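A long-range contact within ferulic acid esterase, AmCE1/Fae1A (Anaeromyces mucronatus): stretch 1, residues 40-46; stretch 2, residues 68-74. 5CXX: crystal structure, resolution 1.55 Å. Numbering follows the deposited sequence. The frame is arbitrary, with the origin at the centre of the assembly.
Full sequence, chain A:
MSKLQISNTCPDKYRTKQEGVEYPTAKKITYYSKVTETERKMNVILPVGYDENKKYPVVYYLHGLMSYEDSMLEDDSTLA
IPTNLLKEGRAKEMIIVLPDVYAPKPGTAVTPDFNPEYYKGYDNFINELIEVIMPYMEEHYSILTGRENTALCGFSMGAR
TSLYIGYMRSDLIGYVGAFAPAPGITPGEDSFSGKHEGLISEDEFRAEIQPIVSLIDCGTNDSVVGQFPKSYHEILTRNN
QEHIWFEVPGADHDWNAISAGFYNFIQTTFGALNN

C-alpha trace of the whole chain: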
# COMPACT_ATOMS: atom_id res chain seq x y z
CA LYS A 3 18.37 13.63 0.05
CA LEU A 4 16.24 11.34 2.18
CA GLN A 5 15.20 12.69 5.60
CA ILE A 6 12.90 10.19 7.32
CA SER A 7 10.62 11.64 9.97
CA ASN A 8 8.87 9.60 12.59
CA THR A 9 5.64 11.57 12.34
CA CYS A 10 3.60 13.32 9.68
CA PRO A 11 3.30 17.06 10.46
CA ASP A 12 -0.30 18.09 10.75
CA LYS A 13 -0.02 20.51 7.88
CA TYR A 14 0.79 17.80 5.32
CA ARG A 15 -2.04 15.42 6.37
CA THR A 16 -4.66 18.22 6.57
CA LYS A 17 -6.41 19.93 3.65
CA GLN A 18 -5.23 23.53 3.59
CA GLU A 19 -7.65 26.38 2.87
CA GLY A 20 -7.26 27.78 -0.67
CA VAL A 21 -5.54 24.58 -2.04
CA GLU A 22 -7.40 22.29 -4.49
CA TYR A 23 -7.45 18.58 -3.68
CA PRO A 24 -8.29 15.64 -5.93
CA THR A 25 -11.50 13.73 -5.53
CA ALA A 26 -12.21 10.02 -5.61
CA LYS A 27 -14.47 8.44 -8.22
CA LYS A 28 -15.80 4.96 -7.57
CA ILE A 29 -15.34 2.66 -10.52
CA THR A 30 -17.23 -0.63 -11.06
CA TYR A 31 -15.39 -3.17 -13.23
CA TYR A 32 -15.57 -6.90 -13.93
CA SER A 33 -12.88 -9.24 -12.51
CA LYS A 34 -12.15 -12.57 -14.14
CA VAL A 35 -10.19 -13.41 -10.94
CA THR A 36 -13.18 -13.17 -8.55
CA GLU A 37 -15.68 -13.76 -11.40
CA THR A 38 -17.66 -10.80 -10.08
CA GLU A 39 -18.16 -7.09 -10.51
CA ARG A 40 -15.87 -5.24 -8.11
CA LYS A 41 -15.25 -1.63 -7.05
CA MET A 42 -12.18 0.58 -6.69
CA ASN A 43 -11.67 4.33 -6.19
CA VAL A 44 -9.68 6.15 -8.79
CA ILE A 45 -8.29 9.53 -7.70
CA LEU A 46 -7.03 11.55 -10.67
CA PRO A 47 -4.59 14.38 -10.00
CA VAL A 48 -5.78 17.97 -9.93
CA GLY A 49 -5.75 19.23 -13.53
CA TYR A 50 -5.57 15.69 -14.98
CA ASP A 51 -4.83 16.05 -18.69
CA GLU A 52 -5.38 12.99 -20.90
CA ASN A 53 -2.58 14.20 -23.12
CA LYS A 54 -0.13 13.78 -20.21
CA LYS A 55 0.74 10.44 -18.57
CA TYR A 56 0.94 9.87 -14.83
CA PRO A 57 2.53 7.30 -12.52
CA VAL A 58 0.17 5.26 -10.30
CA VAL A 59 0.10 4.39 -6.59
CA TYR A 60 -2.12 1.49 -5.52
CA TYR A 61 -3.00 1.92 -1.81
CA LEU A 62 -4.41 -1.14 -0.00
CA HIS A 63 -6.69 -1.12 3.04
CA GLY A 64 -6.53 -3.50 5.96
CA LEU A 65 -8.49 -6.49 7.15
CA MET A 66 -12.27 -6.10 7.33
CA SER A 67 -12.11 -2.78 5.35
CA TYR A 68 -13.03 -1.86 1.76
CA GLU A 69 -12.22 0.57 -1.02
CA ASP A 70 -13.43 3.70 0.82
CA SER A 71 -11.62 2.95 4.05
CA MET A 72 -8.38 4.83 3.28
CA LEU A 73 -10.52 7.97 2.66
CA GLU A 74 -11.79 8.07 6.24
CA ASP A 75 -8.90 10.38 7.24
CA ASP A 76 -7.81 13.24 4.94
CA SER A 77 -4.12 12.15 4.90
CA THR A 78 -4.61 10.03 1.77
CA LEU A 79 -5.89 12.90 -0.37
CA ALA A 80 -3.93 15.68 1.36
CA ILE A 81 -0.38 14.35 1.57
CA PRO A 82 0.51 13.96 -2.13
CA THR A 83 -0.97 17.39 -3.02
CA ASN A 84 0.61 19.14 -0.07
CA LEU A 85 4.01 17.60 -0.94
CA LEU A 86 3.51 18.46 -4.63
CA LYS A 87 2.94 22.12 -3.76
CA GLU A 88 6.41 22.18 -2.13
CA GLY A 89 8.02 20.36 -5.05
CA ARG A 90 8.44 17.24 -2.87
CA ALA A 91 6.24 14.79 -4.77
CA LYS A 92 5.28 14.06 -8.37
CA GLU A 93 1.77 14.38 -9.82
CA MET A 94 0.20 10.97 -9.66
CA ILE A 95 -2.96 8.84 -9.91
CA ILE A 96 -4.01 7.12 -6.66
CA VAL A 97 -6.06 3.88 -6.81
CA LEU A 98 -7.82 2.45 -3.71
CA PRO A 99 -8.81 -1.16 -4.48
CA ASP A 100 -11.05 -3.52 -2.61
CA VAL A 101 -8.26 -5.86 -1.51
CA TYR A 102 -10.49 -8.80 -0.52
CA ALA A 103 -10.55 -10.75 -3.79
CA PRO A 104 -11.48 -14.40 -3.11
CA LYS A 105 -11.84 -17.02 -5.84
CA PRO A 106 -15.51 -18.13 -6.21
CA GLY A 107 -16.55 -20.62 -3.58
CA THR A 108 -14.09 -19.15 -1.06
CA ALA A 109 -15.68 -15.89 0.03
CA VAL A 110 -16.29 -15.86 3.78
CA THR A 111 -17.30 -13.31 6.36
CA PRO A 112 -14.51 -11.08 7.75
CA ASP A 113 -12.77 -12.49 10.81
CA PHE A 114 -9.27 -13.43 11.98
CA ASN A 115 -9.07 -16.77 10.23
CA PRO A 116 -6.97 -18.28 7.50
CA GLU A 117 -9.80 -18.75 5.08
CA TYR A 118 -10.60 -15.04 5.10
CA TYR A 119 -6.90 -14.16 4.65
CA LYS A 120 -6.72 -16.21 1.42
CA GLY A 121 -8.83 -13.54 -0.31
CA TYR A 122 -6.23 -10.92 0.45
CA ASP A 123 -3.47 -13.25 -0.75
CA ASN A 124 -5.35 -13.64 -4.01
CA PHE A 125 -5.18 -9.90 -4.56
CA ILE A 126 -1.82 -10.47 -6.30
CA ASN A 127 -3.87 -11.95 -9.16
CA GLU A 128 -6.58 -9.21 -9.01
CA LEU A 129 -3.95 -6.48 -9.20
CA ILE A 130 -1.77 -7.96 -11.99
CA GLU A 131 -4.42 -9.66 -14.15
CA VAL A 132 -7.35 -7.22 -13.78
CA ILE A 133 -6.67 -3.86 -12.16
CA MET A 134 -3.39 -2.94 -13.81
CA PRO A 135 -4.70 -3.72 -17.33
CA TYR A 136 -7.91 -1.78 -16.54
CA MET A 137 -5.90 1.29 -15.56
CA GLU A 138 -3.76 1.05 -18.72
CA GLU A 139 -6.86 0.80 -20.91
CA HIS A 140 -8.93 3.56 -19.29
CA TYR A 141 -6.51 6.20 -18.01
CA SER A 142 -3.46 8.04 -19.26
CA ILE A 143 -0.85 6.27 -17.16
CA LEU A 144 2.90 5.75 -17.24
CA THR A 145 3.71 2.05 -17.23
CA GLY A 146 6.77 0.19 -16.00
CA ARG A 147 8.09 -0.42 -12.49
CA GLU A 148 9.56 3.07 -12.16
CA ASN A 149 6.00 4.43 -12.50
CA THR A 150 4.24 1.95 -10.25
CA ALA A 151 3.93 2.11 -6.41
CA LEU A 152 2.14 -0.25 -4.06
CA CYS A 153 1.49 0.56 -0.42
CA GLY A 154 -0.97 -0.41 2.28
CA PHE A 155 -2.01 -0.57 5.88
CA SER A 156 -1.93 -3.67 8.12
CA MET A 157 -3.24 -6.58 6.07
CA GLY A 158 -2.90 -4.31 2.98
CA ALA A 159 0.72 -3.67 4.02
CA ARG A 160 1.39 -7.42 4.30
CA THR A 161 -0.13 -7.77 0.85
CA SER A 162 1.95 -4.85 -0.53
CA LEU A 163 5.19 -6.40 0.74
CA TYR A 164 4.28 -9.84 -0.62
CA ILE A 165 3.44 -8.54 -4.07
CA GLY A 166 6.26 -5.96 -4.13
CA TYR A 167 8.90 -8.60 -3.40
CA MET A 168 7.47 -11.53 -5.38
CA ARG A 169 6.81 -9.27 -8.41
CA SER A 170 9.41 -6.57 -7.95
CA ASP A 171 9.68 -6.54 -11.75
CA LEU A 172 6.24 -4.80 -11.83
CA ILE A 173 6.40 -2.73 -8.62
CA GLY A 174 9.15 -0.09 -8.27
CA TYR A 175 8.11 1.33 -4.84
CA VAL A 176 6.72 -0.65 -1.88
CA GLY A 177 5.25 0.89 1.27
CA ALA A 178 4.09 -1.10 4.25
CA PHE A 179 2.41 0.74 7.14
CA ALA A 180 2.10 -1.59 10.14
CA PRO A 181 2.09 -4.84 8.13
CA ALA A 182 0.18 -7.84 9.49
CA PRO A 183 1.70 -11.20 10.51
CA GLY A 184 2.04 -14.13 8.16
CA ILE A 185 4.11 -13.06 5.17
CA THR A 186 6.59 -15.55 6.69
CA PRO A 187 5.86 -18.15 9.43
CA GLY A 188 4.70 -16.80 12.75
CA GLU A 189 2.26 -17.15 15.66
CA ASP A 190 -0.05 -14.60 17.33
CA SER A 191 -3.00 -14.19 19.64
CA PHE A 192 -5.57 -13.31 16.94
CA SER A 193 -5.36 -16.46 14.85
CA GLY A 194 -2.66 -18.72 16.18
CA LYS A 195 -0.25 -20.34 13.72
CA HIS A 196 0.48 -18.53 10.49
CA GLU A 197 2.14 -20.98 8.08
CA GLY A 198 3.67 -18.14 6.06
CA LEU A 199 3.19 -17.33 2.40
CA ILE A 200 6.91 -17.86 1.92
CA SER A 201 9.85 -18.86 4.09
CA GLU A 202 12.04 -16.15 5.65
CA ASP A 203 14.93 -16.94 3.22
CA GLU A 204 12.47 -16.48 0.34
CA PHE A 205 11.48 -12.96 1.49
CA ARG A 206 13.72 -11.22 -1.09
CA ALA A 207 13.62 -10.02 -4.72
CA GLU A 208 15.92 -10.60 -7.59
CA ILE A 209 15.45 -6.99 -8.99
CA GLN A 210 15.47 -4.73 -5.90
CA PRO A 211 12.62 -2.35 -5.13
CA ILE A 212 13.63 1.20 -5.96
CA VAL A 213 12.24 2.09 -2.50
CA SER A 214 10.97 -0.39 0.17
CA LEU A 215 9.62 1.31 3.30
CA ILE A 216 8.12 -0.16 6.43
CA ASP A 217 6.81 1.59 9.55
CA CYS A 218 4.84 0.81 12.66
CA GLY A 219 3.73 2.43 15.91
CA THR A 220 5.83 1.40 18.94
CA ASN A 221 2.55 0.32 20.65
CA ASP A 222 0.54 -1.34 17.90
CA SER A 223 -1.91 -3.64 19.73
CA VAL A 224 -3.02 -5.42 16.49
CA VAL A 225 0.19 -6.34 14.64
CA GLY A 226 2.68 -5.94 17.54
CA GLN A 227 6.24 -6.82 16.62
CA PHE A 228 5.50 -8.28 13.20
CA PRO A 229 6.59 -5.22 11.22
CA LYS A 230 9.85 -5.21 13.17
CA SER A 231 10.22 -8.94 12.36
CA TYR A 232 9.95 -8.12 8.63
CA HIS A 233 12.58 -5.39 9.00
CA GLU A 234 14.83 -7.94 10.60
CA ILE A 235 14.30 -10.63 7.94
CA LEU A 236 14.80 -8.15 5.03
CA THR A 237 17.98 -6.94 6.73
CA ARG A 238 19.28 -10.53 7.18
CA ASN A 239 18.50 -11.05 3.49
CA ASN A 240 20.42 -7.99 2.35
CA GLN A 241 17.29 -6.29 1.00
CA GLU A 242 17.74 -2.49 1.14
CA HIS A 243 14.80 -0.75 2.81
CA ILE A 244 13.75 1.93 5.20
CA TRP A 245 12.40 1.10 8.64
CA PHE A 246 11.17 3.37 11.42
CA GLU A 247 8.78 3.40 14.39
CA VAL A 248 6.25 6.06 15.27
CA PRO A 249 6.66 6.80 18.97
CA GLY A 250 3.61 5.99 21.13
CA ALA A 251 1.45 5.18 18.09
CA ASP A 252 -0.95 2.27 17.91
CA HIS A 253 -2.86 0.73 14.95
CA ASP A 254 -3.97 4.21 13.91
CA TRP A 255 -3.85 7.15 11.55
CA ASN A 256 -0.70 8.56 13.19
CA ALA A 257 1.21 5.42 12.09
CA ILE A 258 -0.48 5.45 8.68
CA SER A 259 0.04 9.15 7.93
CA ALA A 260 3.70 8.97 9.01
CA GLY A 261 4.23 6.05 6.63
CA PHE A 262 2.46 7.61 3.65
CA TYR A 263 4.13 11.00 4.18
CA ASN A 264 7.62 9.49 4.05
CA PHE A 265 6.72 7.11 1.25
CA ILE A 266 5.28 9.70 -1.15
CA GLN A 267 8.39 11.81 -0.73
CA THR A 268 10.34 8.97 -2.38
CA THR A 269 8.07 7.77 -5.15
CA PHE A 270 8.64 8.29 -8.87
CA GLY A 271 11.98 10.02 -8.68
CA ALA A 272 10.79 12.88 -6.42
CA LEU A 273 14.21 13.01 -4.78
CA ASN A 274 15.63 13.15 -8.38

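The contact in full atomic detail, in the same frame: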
# COMPACT_ATOMS: atom_id res chain seq x y z
N ARG A 40 -16.54 -5.79 -9.29
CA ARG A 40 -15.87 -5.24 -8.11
C ARG A 40 -15.81 -3.72 -8.18
O ARG A 40 -16.15 -3.13 -9.20
CB ARG A 40 -14.46 -5.82 -7.97
CG ARG A 40 -14.37 -7.32 -8.23
CD ARG A 40 -13.02 -7.87 -7.82
NE ARG A 40 -12.86 -7.91 -6.37
CZ ARG A 40 -12.04 -7.13 -5.68
NH1 ARG A 40 -11.30 -6.23 -6.31
NH2 ARG A 40 -11.96 -7.24 -4.36
N LYS A 41 -15.37 -3.09 -7.09
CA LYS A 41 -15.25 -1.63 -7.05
C LYS A 41 -13.86 -1.21 -6.64
O LYS A 41 -13.18 -1.91 -5.88
CB LYS A 41 -16.23 -1.04 -6.04
CG LYS A 41 -17.78 -1.23 -6.55
CD LYS A 41 -18.80 -0.58 -5.64
CE LYS A 41 -20.19 -0.51 -6.30
NZ LYS A 41 -20.41 -1.68 -7.16
N MET A 42 -13.43 -0.05 -7.17
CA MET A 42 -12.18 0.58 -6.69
C MET A 42 -12.40 2.10 -6.79
O MET A 42 -13.19 2.56 -7.63
CB MET A 42 -10.92 0.20 -7.51
CG MET A 42 -11.08 0.50 -9.02
SD MET A 42 -9.61 -0.27 -9.77
CE MET A 42 -9.96 0.00 -11.54
N ASN A 43 -11.69 2.89 -5.96
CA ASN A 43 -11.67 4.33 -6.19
C ASN A 43 -10.48 4.68 -7.04
O ASN A 43 -9.35 4.24 -6.80
CB ASN A 43 -11.58 5.09 -4.89
CG ASN A 43 -12.89 5.03 -4.13
OD1 ASN A 43 -13.93 5.45 -4.65
ND2 ASN A 43 -12.87 4.49 -2.91
N VAL A 44 -10.75 5.53 -8.02
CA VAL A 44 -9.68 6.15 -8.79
C VAL A 44 -9.66 7.65 -8.46
O VAL A 44 -10.67 8.34 -8.62
CB VAL A 44 -9.88 5.92 -10.30
CG1 VAL A 44 -8.78 6.65 -11.12
CG2 VAL A 44 -9.81 4.41 -10.58
N ILE A 45 -8.48 8.13 -8.08
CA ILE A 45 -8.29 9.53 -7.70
C ILE A 45 -7.32 10.15 -8.71
O ILE A 45 -6.10 9.92 -8.63
CB ILE A 45 -7.77 9.60 -6.27
CG1 ILE A 45 -8.75 8.92 -5.27
CG2 ILE A 45 -7.47 11.09 -5.90
CD1 ILE A 45 -7.97 8.43 -3.98
N LEU A 46 -7.87 10.88 -9.67
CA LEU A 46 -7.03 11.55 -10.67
C LEU A 46 -6.43 12.82 -10.10
O LEU A 46 -7.05 13.46 -9.27
CB LEU A 46 -7.87 11.87 -11.91
CG LEU A 46 -8.44 10.61 -12.58
CD1 LEU A 46 -9.41 10.99 -13.72
CD2 LEU A 46 -7.33 9.57 -13.06
N TYR A 68 -12.62 -1.80 3.18
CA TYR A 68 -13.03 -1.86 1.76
C TYR A 68 -12.51 -0.61 1.06
O TYR A 68 -11.75 0.13 1.67
CB TYR A 68 -14.57 -2.02 1.62
CG TYR A 68 -15.36 -0.84 2.17
CD1 TYR A 68 -15.45 -0.63 3.55
CD2 TYR A 68 -16.01 0.08 1.29
CE1 TYR A 68 -16.14 0.48 4.05
CE2 TYR A 68 -16.73 1.18 1.79
CZ TYR A 68 -16.79 1.36 3.17
OH TYR A 68 -17.47 2.43 3.72
N GLU A 69 -12.93 -0.40 -0.17
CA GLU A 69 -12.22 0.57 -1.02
C GLU A 69 -12.36 2.01 -0.54
O GLU A 69 -11.52 2.83 -0.88
CB GLU A 69 -12.67 0.42 -2.49
CG GLU A 69 -14.13 0.91 -2.79
CD GLU A 69 -15.22 -0.09 -2.35
OE1 GLU A 69 -14.92 -1.25 -1.95
OE2 GLU A 69 -16.42 0.31 -2.42
N ASP A 70 -13.36 2.33 0.31
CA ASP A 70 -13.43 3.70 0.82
C ASP A 70 -12.64 3.92 2.11
O ASP A 70 -12.57 5.07 2.61
CB ASP A 70 -14.90 4.15 1.06
CG ASP A 70 -15.70 4.20 -0.19
OD1 ASP A 70 -15.17 4.24 -1.30
OD2 ASP A 70 -16.98 4.26 -0.07
N SER A 71 -12.11 2.83 2.71
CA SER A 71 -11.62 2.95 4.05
C SER A 71 -10.40 3.88 4.18
O SER A 71 -10.30 4.60 5.18
CB SER A 71 -11.23 1.53 4.57
OG SER A 71 -12.43 0.77 4.63
N MET A 72 -9.54 3.94 3.15
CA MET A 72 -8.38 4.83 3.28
C MET A 72 -8.77 6.31 3.05
O MET A 72 -7.92 7.17 3.21
CB MET A 72 -7.25 4.38 2.33
CG MET A 72 -6.73 2.95 2.68
SD MET A 72 -6.42 2.61 4.42
CE MET A 72 -5.04 3.64 4.73
N LEU A 73 -10.06 6.57 2.79
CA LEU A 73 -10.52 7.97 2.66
C LEU A 73 -11.11 8.48 3.95
O LEU A 73 -11.55 9.65 4.03
CB LEU A 73 -11.54 8.13 1.53
CG LEU A 73 -10.99 7.82 0.13
CD1 LEU A 73 -12.17 7.68 -0.84
CD2 LEU A 73 -9.95 8.93 -0.33
N GLU A 74 -11.17 7.63 4.99
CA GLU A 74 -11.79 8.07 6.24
C GLU A 74 -10.97 9.04 7.06
O GLU A 74 -11.50 9.57 8.06
CB GLU A 74 -12.15 6.85 7.12
CG GLU A 74 -13.30 6.02 6.57
CD GLU A 74 -14.64 6.76 6.45
OE1 GLU A 74 -14.86 7.84 7.05
OE2 GLU A 74 -15.54 6.20 5.77

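Residues 40-45 belong to a strand that begins earlier in the chain. It packs against a turn-rich segment, residues 68-74. The contact is small, burying 264 Å² over both sides. The backbones come nearest at Met-42 and Glu-69, whose CA atoms lie 5.7 Å apart.

Polar contacts centre on Asn-43. Its CA-to-CB bond points toward the other stretch, and its side chain (chi1 m) carries the amide into the turn. Asn-43 ND2 donates to Asp-70 OD1 at 2.8 Å, with a nearly linear N-H...O angle of 175°. The same nitrogen makes a weak hydrogen bond to Glu-69 O at 2.9 Å, where the angle is 133°. One amide group thus holds a carboxylate and a main-chain carbonyl from consecutive residues. Asparagine suits this place because its uncharged NH2 group has two hydrogens to give. The CA-to-CB bond of Asp-70 points sideways, but chi1 near -63° brings the carboxylate closer to the strand. Its other oxygen, OD2, is hydrogen-bonded elsewhere in the structure.

The turn presents these acceptors. Tyr-68 to Ser-71 is a type I beta turn, closed by Ser-71 N to Tyr-68 O at 2.9 Å. Ser-71 OG accepts from Tyr-68 N at 3.0 Å, a second tie across the same turn. A 3-10 segment includes residues 71-73, and Leu-73 N bonds to Asp-70 O at 2.9 Å.

Apolar contacts lie beside the amide. The CA-to-CB bonds of Ile-45 and Leu-73 each point toward the other stretch, and Ile-45 CD1 meets Leu-73 CD2 at 4.2 Å. Branched hydrocarbon side chains fit here, having no polar groups to satisfy. Leu-73 also touches the amide, with Leu-73 CD1 3.9 Å from Asn-43 ND2.

Glu-69 supplies packing as well as its carbonyl. It is buried, and the strand covers 76 Å² of it, the largest share of any residue here. Glu-69 CB lies 4.2 Å from Met-42 CA, so the start of the side chain rests on the strand backbone. The CA-to-CB bond of Met-42 points away from the turn. With chi1 p and chi2 m, the Glu-69 carboxylate lies on the Lys-41 side, and Glu-69 OE2 is 3.9 Å from Lys-41 CB. That contact is with the aliphatic base of the lysine. The CA-to-CB bond of Lys-41 points toward the turn, but the end of the side chain leads away, and the residue is exposed. Lys-41 NZ and Glu-69 OE2 each find hydrogen bonds elsewhere in the structure.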